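Local coordinates for probable antibiotics synthesis protein (Thermus thermophilus, PDB 1V70) that is of unknown function but adopts the cupin fold, probably binds a metal ion and may take part in antibiotic synthesis, at residues Lys16-Pro21 with Leu32-Pro37; Gly48-Tyr53 with Ala76-Ala81; Gly58-Arg63 with Ala95-Val100. One frame throughout, in Å; residues are numbered along the deposited sequence.

In the fold
All three contacts reach one antiparallel sheet, ordered 18-25, 28-35, 95-102, 50-55, 75-79. Contact 1 pairs the first two strands and contact 2 the last two, with centres about 17 Å apart on opposite sides of the chain's centre. Strand 95-102 runs between them and belongs to contact 3, which reaches across to strand 60-64 of the second sheet; its centre is about 9 Å from that of contact 1 and about 12 Å from that of contact 2. Contact 1 closes before the others open, whereas the segments of contacts 2 and 3 alternate along the chain. Together they describe a two-sheet cupin barrel whose larger sheet continues into a second subunit.

Contact 1: Lys16-Pro21 with Leu32-Pro37; sequences KMAKIP and LYALLP
Ile20 and Leu32 exchange two backbone hydrogen bonds, Ile20 N to Leu32 O at 2.8 Å and Leu32 N to Ile20 O at 2.9 Å, and Ala18 and Ala34 repeat the exchange two residues away. The pairs belong to an antiparallel beta hairpin of strands 18-25 and 28-35, at one margin, within this chain, of the five-stranded sheet of the cupin fold. Between them Lys19 faces Tyr33 in a non-hydrogen-bonded pair.

The Tyr33 hydroxyl is hydrogen-bonded to Gln41 and to a water lying in the ring plane, 2.7 Å from Tyr33 OH. The same water accepts a weak bond from Lys19 NZ. Lys19 runs beside the ring, pointing the same way, with CE 3.7 Å from Tyr33 OH. A lysine suits this exposed place because its methylenes can pack beside the phenol while its charged end reaches water.

Met17 takes a face of the same ring. Its chain is bent at chi3 (79°), which carries Met17 CE over the face, 4.1 Å from the centroid of the Tyr33 ring, as a CH-pi contact. Met17 SD stands obliquely to the ring in a Met-aromatic contact and also lies 3.7 Å from Leu35 CG. An unbranched, flexible thioether can serve both neighbours at once.

The other sheet face carries Ala18, Ile20, Leu32 and Ala34. Leu32 packs onward against Leu6 and Leu9 of helix 6-9. The alanines meet by their methyls, and Ile20 CD1 reaches diagonally to within 4.2 Å of Ala34 CB.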
loop_
_atom_site.group_PDB
_atom_site.type_symbol
_atom_site.label_atom_id
_atom_site.label_comp_id
_atom_site.label_asym_id
_atom_site.label_seq_id
_atom_site.Cartn_x
_atom_site.Cartn_y
_atom_site.Cartn_z
ATOM N N LYS A 16 -8.931 11.274 -18.458
ATOM C CA LYS A 16 -7.812 11.602 -17.583
ATOM C C LYS A 16 -7.530 10.424 -16.666
ATOM O O LYS A 16 -8.289 9.458 -16.637
ATOM C CB LYS A 16 -8.163 12.821 -16.731
ATOM C CG LYS A 16 -9.359 12.593 -15.817
ATOM C CD LYS A 16 -9.632 13.797 -14.932
ATOM C CE LYS A 16 -10.781 13.522 -13.976
ATOM N NZ LYS A 16 -11.053 14.682 -13.082
ATOM N N MET A 17 -6.439 10.506 -15.914
ATOM C CA MET A 17 -6.093 9.439 -14.988
ATOM C C MET A 17 -7.249 9.180 -14.029
ATOM O O MET A 17 -7.850 10.111 -13.496
ATOM C CB MET A 17 -4.848 9.815 -14.183
ATOM C CG MET A 17 -4.521 8.821 -13.079
ATOM S SD MET A 17 -3.152 9.346 -12.040
ATOM C CE MET A 17 -3.966 10.522 -10.998
ATOM N N ALA A 18 -7.551 7.908 -13.807
ATOM C CA ALA A 18 -8.623 7.542 -12.897
ATOM C C ALA A 18 -8.085 7.365 -11.481
ATOM O O ALA A 18 -7.053 6.718 -11.271
ATOM C CB ALA A 18 -9.285 6.250 -13.363
ATOM N N LYS A 19 -8.774 7.967 -10.517
ATOM C CA LYS A 19 -8.418 7.847 -9.110
ATOM C C LYS A 19 -9.555 7.027 -8.517
ATOM O O LYS A 19 -10.710 7.454 -8.499
ATOM C CB LYS A 19 -8.328 9.225 -8.452
ATOM C CG LYS A 19 -7.172 10.067 -8.981
ATOM C CD LYS A 19 -7.045 11.403 -8.257
ATOM C CE LYS A 19 -6.641 11.227 -6.801
ATOM N NZ LYS A 19 -7.696 10.568 -5.982
ATOM N N ILE A 20 -9.215 5.835 -8.050
ATOM C CA ILE A 20 -10.193 4.902 -7.515
ATOM C C ILE A 20 -10.050 4.729 -6.007
ATOM O O ILE A 20 -9.123 4.075 -5.542
ATOM C CB ILE A 20 -10.009 3.534 -8.204
ATOM C CG1 ILE A 20 -10.096 3.715 -9.723
ATOM C CG2 ILE A 20 -11.042 2.541 -7.701
ATOM C CD1 ILE A 20 -9.346 2.662 -10.519
ATOM N N PRO A 21 -10.963 5.319 -5.218
ATOM C CA PRO A 21 -10.876 5.185 -3.761
ATOM C C PRO A 21 -11.163 3.759 -3.310
ATOM O O PRO A 21 -12.130 3.144 -3.752
ATOM C CB PRO A 21 -11.944 6.164 -3.271
ATOM C CG PRO A 21 -12.012 7.187 -4.363
ATOM C CD PRO A 21 -11.967 6.329 -5.593
ATOM N N LEU A 32 -6.293 3.633 -5.808
ATOM C CA LEU A 32 -5.688 2.997 -6.961
ATOM C C LEU A 32 -5.655 4.104 -8.010
ATOM O O LEU A 32 -6.629 4.847 -8.158
ATOM C CB LEU A 32 -6.545 1.853 -7.507
ATOM C CG LEU A 32 -6.650 0.541 -6.737
ATOM C CD1 LEU A 32 -7.559 -0.408 -7.510
ATOM C CD2 LEU A 32 -5.269 -0.074 -6.551
ATOM N N TYR A 33 -4.532 4.251 -8.702
ATOM C CA TYR A 33 -4.440 5.233 -9.781
ATOM C C TYR A 33 -4.299 4.390 -11.037
ATOM O O TYR A 33 -3.430 3.523 -11.110
ATOM C CB TYR A 33 -3.200 6.122 -9.660
ATOM C CG TYR A 33 -3.260 7.242 -8.645
ATOM C CD1 TYR A 33 -2.275 8.229 -8.641
ATOM C CD2 TYR A 33 -4.262 7.307 -7.670
ATOM C CE1 TYR A 33 -2.274 9.251 -7.696
ATOM C CE2 TYR A 33 -4.270 8.332 -6.713
ATOM C CZ TYR A 33 -3.269 9.298 -6.736
ATOM O OH TYR A 33 -3.242 10.305 -5.795
ATOM N N ALA A 34 -5.160 4.629 -12.020
ATOM C CA ALA A 34 -5.118 3.887 -13.273
ATOM C C ALA A 34 -4.775 4.880 -14.371
ATOM O O ALA A 34 -5.545 5.803 -14.652
ATOM C CB ALA A 34 -6.469 3.229 -13.545
ATOM N N LEU A 35 -3.610 4.684 -14.982
ATOM C CA LEU A 35 -3.127 5.580 -16.023
ATOM C C LEU A 35 -2.981 4.939 -17.391
ATOM O O LEU A 35 -2.260 3.958 -17.559
ATOM C CB LEU A 35 -1.761 6.165 -15.637
ATOM C CG LEU A 35 -1.595 6.990 -14.360
ATOM C CD1 LEU A 35 -1.533 6.078 -13.144
ATOM C CD2 LEU A 35 -0.306 7.800 -14.460
ATOM N N LEU A 36 -3.684 5.492 -18.373
ATOM C CA LEU A 36 -3.556 5.006 -19.737
ATOM C C LEU A 36 -2.305 5.716 -20.256
ATOM O O LEU A 36 -1.847 6.693 -19.657
ATOM C CB LEU A 36 -4.775 5.415 -20.572
ATOM C CG LEU A 36 -6.111 4.753 -20.217
ATOM C CD1 LEU A 36 -7.229 5.374 -21.045
ATOM C CD2 LEU A 36 -6.026 3.255 -20.471
ATOM N N PRO A 37 -1.722 5.228 -21.360
ATOM C CA PRO A 37 -0.526 5.872 -21.907
ATOM C C PRO A 37 -0.748 7.370 -22.106
ATOM O O PRO A 37 -1.770 7.784 -22.656
ATOM C CB PRO A 37 -0.322 5.139 -23.227
ATOM C CG PRO A 37 -0.780 3.762 -22.907
ATOM C CD PRO A 37 -2.049 4.002 -22.111
HETATM O O HOH W 1 -5.208 10.346 -3.974
#

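Contact 2: Gly48-Tyr53 with Ala76-Ala81; sequences GSDKVY and AAFAPA
Asp50 and Phe78 are brought together by different first torsions. Asp50 CG lies anti to its carbonyl carbon (chi1 -69°), whereas Phe78 CG lies anti to its backbone N (chi1 -174°), which turns CG toward strand 50-55, so that the ring crosses the side chains of Asp50 and Val52 at a slant. Asp50 CG then sits 3.6 Å from Phe78 CZ, with the carboxylate and ring planes 55° apart. Further along the ring, Val52 CG2 abuts its edge, 3.4 Å from Phe78 CD1, a snug fit for a beta-branched residue.

The Asp50 carboxylate divides its work. Asp50 OD1 accepts the backbone N-H of Ala81, 2.8 Å from Ala81 N, fixing the chain where it leaves strand 75-79. OD2 turns to the second subunit, where it meets Ser25 in a hydrogen bond and Arg27 in a salt bridge; these partners would favour the charged form. Phe78 likewise meets a ring of that subunit, Phe23.

Four backbone hydrogen bonds tie the antiparallel strands, two between Lys51 and Ala79 and two between Tyr53 and Ala77; in the shortest, Ala79 N is 2.7 Å from Lys51 O. Small alanines opposite these long residues suit the barrel interior. There, in one of its two conformers, Lys51 NZ is hydrogen-bonded to His85, and Tyr53 OH is bonded to Gln41.

Residues 76-81 lie within the sequence that matches the second conserved cupin motif, G(X)5PXG(X)2H(X)3N, Pro80 being its proline and His85 its histidine. That histidine is a metal ligand in many cupins, so the contact is consistent with a wall of the cupin pocket.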
loop_
_atom_site.group_PDB
_atom_site.type_symbol
_atom_site.label_atom_id
_atom_site.label_comp_id
_atom_site.label_asym_id
_atom_site.label_seq_id
_atom_site.Cartn_x
_atom_site.Cartn_y
_atom_site.Cartn_z
ATOM N N GLY A 48 1.085 18.948 4.442
ATOM C CA GLY A 48 1.318 18.084 5.586
ATOM C C GLY A 48 0.971 16.619 5.420
ATOM O O GLY A 48 0.591 15.962 6.386
ATOM N N SER A 49 1.099 16.100 4.205
ATOM C CA SER A 49 0.799 14.694 3.956
ATOM C C SER A 49 1.927 14.021 3.192
ATOM O O SER A 49 2.518 14.619 2.296
ATOM C CB SER A 49 -0.492 14.548 3.145
ATOM O OG SER A 49 -1.625 15.019 3.855
ATOM N N ASP A 50 2.235 12.782 3.564
ATOM C CA ASP A 50 3.257 12.015 2.866
ATOM C C ASP A 50 2.498 11.122 1.894
ATOM O O ASP A 50 1.343 10.776 2.135
ATOM C CB ASP A 50 4.064 11.130 3.825
ATOM C CG ASP A 50 4.953 11.927 4.759
ATOM O OD1 ASP A 50 5.454 12.992 4.352
ATOM O OD2 ASP A 50 5.167 11.472 5.900
ATOM N N LYS A 51 3.140 10.758 0.791
ATOM C CA LYS A 51 2.500 9.892 -0.187
ATOM C C LYS A 51 3.469 8.825 -0.668
ATOM O O LYS A 51 4.667 9.071 -0.794
ATOM C CB LYS A 51 1.996 10.712 -1.384
ATOM C CG LYS A 51 1.330 9.868 -2.461
ATOM C CD LYS A 51 0.978 10.690 -3.687
ATOM C CE LYS A 51 -0.078 11.727 -3.372
ATOM N NZ LYS A 51 -0.411 12.533 -4.576
ATOM N N VAL A 52 2.950 7.629 -0.912
ATOM C CA VAL A 52 3.766 6.537 -1.422
ATOM C C VAL A 52 3.074 5.916 -2.630
ATOM O O VAL A 52 1.883 5.588 -2.576
ATOM C CB VAL A 52 3.989 5.421 -0.373
ATOM C CG1 VAL A 52 4.807 4.286 -0.988
ATOM C CG2 VAL A 52 4.706 5.980 0.844
ATOM N N TYR A 53 3.823 5.784 -3.721
ATOM C CA TYR A 53 3.332 5.172 -4.954
ATOM C C TYR A 53 3.915 3.765 -5.033
ATOM O O TYR A 53 5.117 3.585 -4.824
ATOM C CB TYR A 53 3.840 5.920 -6.188
ATOM C CG TYR A 53 3.373 7.345 -6.352
ATOM C CD1 TYR A 53 2.100 7.638 -6.845
ATOM C CD2 TYR A 53 4.236 8.404 -6.086
ATOM C CE1 TYR A 53 1.706 8.953 -7.077
ATOM C CE2 TYR A 53 3.853 9.720 -6.312
ATOM C CZ TYR A 53 2.592 9.987 -6.812
ATOM O OH TYR A 53 2.233 11.290 -7.071
ATOM N N ALA A 76 8.322 0.808 -5.086
ATOM C CA ALA A 76 7.606 1.872 -4.392
ATOM C C ALA A 76 8.499 3.097 -4.241
ATOM O O ALA A 76 9.718 2.973 -4.068
ATOM C CB ALA A 76 7.146 1.389 -3.017
ATOM N N ALA A 77 7.887 4.275 -4.303
ATOM C CA ALA A 77 8.598 5.541 -4.161
ATOM C C ALA A 77 7.870 6.403 -3.132
ATOM O O ALA A 77 6.635 6.479 -3.129
ATOM C CB ALA A 77 8.663 6.261 -5.501
ATOM N N PHE A 78 8.646 7.055 -2.272
ATOM C CA PHE A 78 8.126 7.901 -1.202
ATOM C C PHE A 78 8.230 9.396 -1.532
ATOM O O PHE A 78 9.297 9.881 -1.902
ATOM C CB PHE A 78 8.918 7.608 0.079
ATOM C CG PHE A 78 8.396 8.305 1.303
ATOM C CD1 PHE A 78 7.292 7.808 1.986
ATOM C CD2 PHE A 78 9.016 9.456 1.781
ATOM C CE1 PHE A 78 6.810 8.446 3.131
ATOM C CE2 PHE A 78 8.541 10.102 2.924
ATOM C CZ PHE A 78 7.438 9.595 3.599
ATOM N N ALA A 79 7.121 10.114 -1.391
ATOM C CA ALA A 79 7.087 11.554 -1.641
ATOM C C ALA A 79 6.728 12.224 -0.316
ATOM O O ALA A 79 5.561 12.276 0.074
ATOM C CB ALA A 79 6.044 11.883 -2.702
ATOM N N PRO A 80 7.735 12.742 0.401
ATOM C CA PRO A 80 7.474 13.397 1.685
ATOM C C PRO A 80 6.739 14.724 1.559
ATOM O O PRO A 80 6.840 15.412 0.544
ATOM C CB PRO A 80 8.873 13.563 2.272
ATOM C CG PRO A 80 9.711 13.796 1.057
ATOM C CD PRO A 80 9.171 12.769 0.076
ATOM N N ALA A 81 5.992 15.071 2.602
ATOM C CA ALA A 81 5.242 16.318 2.636
ATOM C C ALA A 81 6.159 17.482 2.284
ATOM O O ALA A 81 7.294 17.556 2.760
ATOM C CB ALA A 81 4.644 16.524 4.024
HETATM O O HOH W 2 3.578 14.330 -0.242
#

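Contact 3: Gly58-Arg63 with Ala95-Val100; sequences GEVVVR and ALLLVV
Val60 points from strand 60-64 toward strand 95-102 and meets Ala95 with CG1 and Leu97 chiefly with CG2. Its rotamer explains the division. CG1 is anti to the carbonyl carbon (chi1 -64°) and presses on the methyl of Ala95, while CG2 occupies the crowded position between backbone N and carbonyl carbon and faces Leu97. The distance from Val60 CG1 to Ala95 CB is 3.5 Å, tighter than usual van der Waals contact, and the small methyl of alanine is well matched to so close an approach.

Leu97 comes to Val60 tip to tip. Its CG is anti to its own carbonyl carbon, and the extended second torsion (chi2 175°) places CD1 anti to CA; it is the other branch, CD2, that makes the touch. Leu97 CD2 lies 3.9 Å from Val60 CG2 and 4.2 Å from Val60 CG1, so one methyl spans both valine branches. The longer leucine reaches inward at a point where the strands have drawn apart.

At the near end, Gly58 CA approaches Ala95 CA to 4.2 Å. Glycine fits here on two counts: its phi is positive (74°), and having no side chain it lets the two backbones come this close. Glu59, next in line, touches through its backbone, Glu59 O being 4.1 Å from Ala95 CB.

No hydrogen bond links the two segments, since each strand bonds within its own sheet: Val60 with Leu71, and Ala95 with Leu35. Tyr53 adds to the same interior by packing on Leu97 and Val62, while Leu98 and Val100 pack on their counterparts in the second subunit. Apolar side chains meeting between two separately bonded antiparallel sheets, as here, make up the hydrophobic core characteristic of the cupin beta-barrel.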
loop_
_atom_site.group_PDB
_atom_site.type_symbol
_atom_site.label_atom_id
_atom_site.label_comp_id
_atom_site.label_asym_id
_atom_site.label_seq_id
_atom_site.Cartn_x
_atom_site.Cartn_y
_atom_site.Cartn_z
ATOM N N GLY A 58 2.363 -2.418 -15.056
ATOM C CA GLY A 58 2.914 -1.417 -15.948
ATOM C C GLY A 58 4.057 -0.636 -15.337
ATOM O O GLY A 58 4.556 -0.971 -14.260
ATOM N N GLU A 59 4.478 0.414 -16.031
ATOM C CA GLU A 59 5.548 1.236 -15.493
ATOM C C GLU A 59 5.241 2.714 -15.708
ATOM O O GLU A 59 4.634 3.114 -16.692
ATOM C CB GLU A 59 6.875 0.840 -16.167
ATOM C CG GLU A 59 6.902 1.118 -17.676
ATOM C CD GLU A 59 8.187 0.596 -18.286
ATOM O OE1 GLU A 59 8.630 1.142 -19.287
ATOM O OE2 GLU A 59 8.715 -0.391 -17.778
ATOM N N VAL A 60 5.641 3.504 -14.720
ATOM C CA VAL A 60 5.401 4.937 -14.747
ATOM C C VAL A 60 6.665 5.673 -14.350
ATOM O O VAL A 60 7.578 5.094 -13.758
ATOM C CB VAL A 60 4.283 5.350 -13.751
ATOM C CG1 VAL A 60 2.957 4.723 -14.160
ATOM C CG2 VAL A 60 4.658 4.921 -12.334
ATOM N N VAL A 61 6.713 6.952 -14.691
ATOM C CA VAL A 61 7.837 7.791 -14.321
ATOM C C VAL A 61 7.346 8.602 -13.131
ATOM O O VAL A 61 6.391 9.375 -13.247
ATOM C CB VAL A 61 8.239 8.757 -15.452
ATOM C CG1 VAL A 61 9.352 9.677 -14.969
ATOM C CG2 VAL A 61 8.698 7.973 -16.671
ATOM N N VAL A 62 7.973 8.401 -11.981
ATOM C CA VAL A 62 7.598 9.134 -10.781
ATOM C C VAL A 62 8.588 10.268 -10.560
ATOM O O VAL A 62 9.800 10.087 -10.707
ATOM C CB VAL A 62 7.577 8.214 -9.523
ATOM C CG1 VAL A 62 8.927 7.546 -9.338
ATOM C CG2 VAL A 62 7.208 9.022 -8.290
ATOM N N ARG A 63 8.067 11.445 -10.233
ATOM C CA ARG A 63 8.908 12.605 -9.974
ATOM C C ARG A 63 8.718 13.022 -8.526
ATOM O O ARG A 63 7.586 13.171 -8.055
ATOM C CB ARG A 63 8.521 13.762 -10.909
ATOM C CG ARG A 63 9.352 15.043 -10.747
ATOM C CD ARG A 63 8.739 16.002 -9.733
ATOM N NE ARG A 63 9.553 17.205 -9.539
ATOM C CZ ARG A 63 9.669 18.205 -10.413
ATOM N NH1 ARG A 63 9.021 18.178 -11.570
ATOM N NH2 ARG A 63 10.449 19.240 -10.124
ATOM N N ALA A 95 -1.040 1.467 -16.809
ATOM C CA ALA A 95 -0.324 1.270 -15.558
ATOM C C ALA A 95 -1.320 1.417 -14.417
ATOM O O ALA A 95 -2.264 2.209 -14.504
ATOM C CB ALA A 95 0.801 2.295 -15.415
ATOM N N LEU A 96 -1.112 0.640 -13.360
ATOM C CA LEU A 96 -1.970 0.669 -12.182
ATOM C C LEU A 96 -1.088 0.819 -10.953
ATOM O O LEU A 96 -0.136 0.063 -10.771
ATOM C CB LEU A 96 -2.776 -0.627 -12.061
ATOM C CG LEU A 96 -3.889 -0.622 -11.010
ATOM C CD1 LEU A 96 -4.937 0.422 -11.375
ATOM C CD2 LEU A 96 -4.523 -2.000 -10.936
ATOM N N LEU A 97 -1.421 1.789 -10.108
ATOM C CA LEU A 97 -0.650 2.050 -8.899
ATOM C C LEU A 97 -1.519 1.996 -7.659
ATOM O O LEU A 97 -2.704 2.320 -7.713
ATOM C CB LEU A 97 -0.031 3.450 -8.956
ATOM C CG LEU A 97 0.659 3.879 -10.248
ATOM C CD1 LEU A 97 1.081 5.334 -10.132
ATOM C CD2 LEU A 97 1.847 2.975 -10.519
ATOM N N LEU A 98 -0.919 1.572 -6.553
ATOM C CA LEU A 98 -1.577 1.566 -5.256
ATOM C C LEU A 98 -0.933 2.806 -4.636
ATOM O O LEU A 98 0.298 2.883 -4.512
ATOM C CB LEU A 98 -1.224 0.307 -4.465
ATOM C CG LEU A 98 -1.779 0.232 -3.038
ATOM C CD1 LEU A 98 -3.290 0.391 -3.045
ATOM C CD2 LEU A 98 -1.384 -1.096 -2.418
ATOM N N VAL A 99 -1.758 3.782 -4.273
ATOM C CA VAL A 99 -1.267 5.044 -3.735
ATOM C C VAL A 99 -1.838 5.341 -2.361
ATOM O O VAL A 99 -3.056 5.325 -2.168
ATOM C CB VAL A 99 -1.631 6.208 -4.689
ATOM C CG1 VAL A 99 -0.941 7.492 -4.250
ATOM C CG2 VAL A 99 -1.247 5.849 -6.117
ATOM N N VAL A 100 -0.953 5.620 -1.411
ATOM C CA VAL A 100 -1.364 5.922 -0.049
ATOM C C VAL A 100 -0.921 7.328 0.329
ATOM O O VAL A 100 0.237 7.700 0.126
ATOM C CB VAL A 100 -0.746 4.925 0.957
ATOM C CG1 VAL A 100 -1.223 5.246 2.370
ATOM C CG2 VAL A 100 -1.123 3.501 0.582
#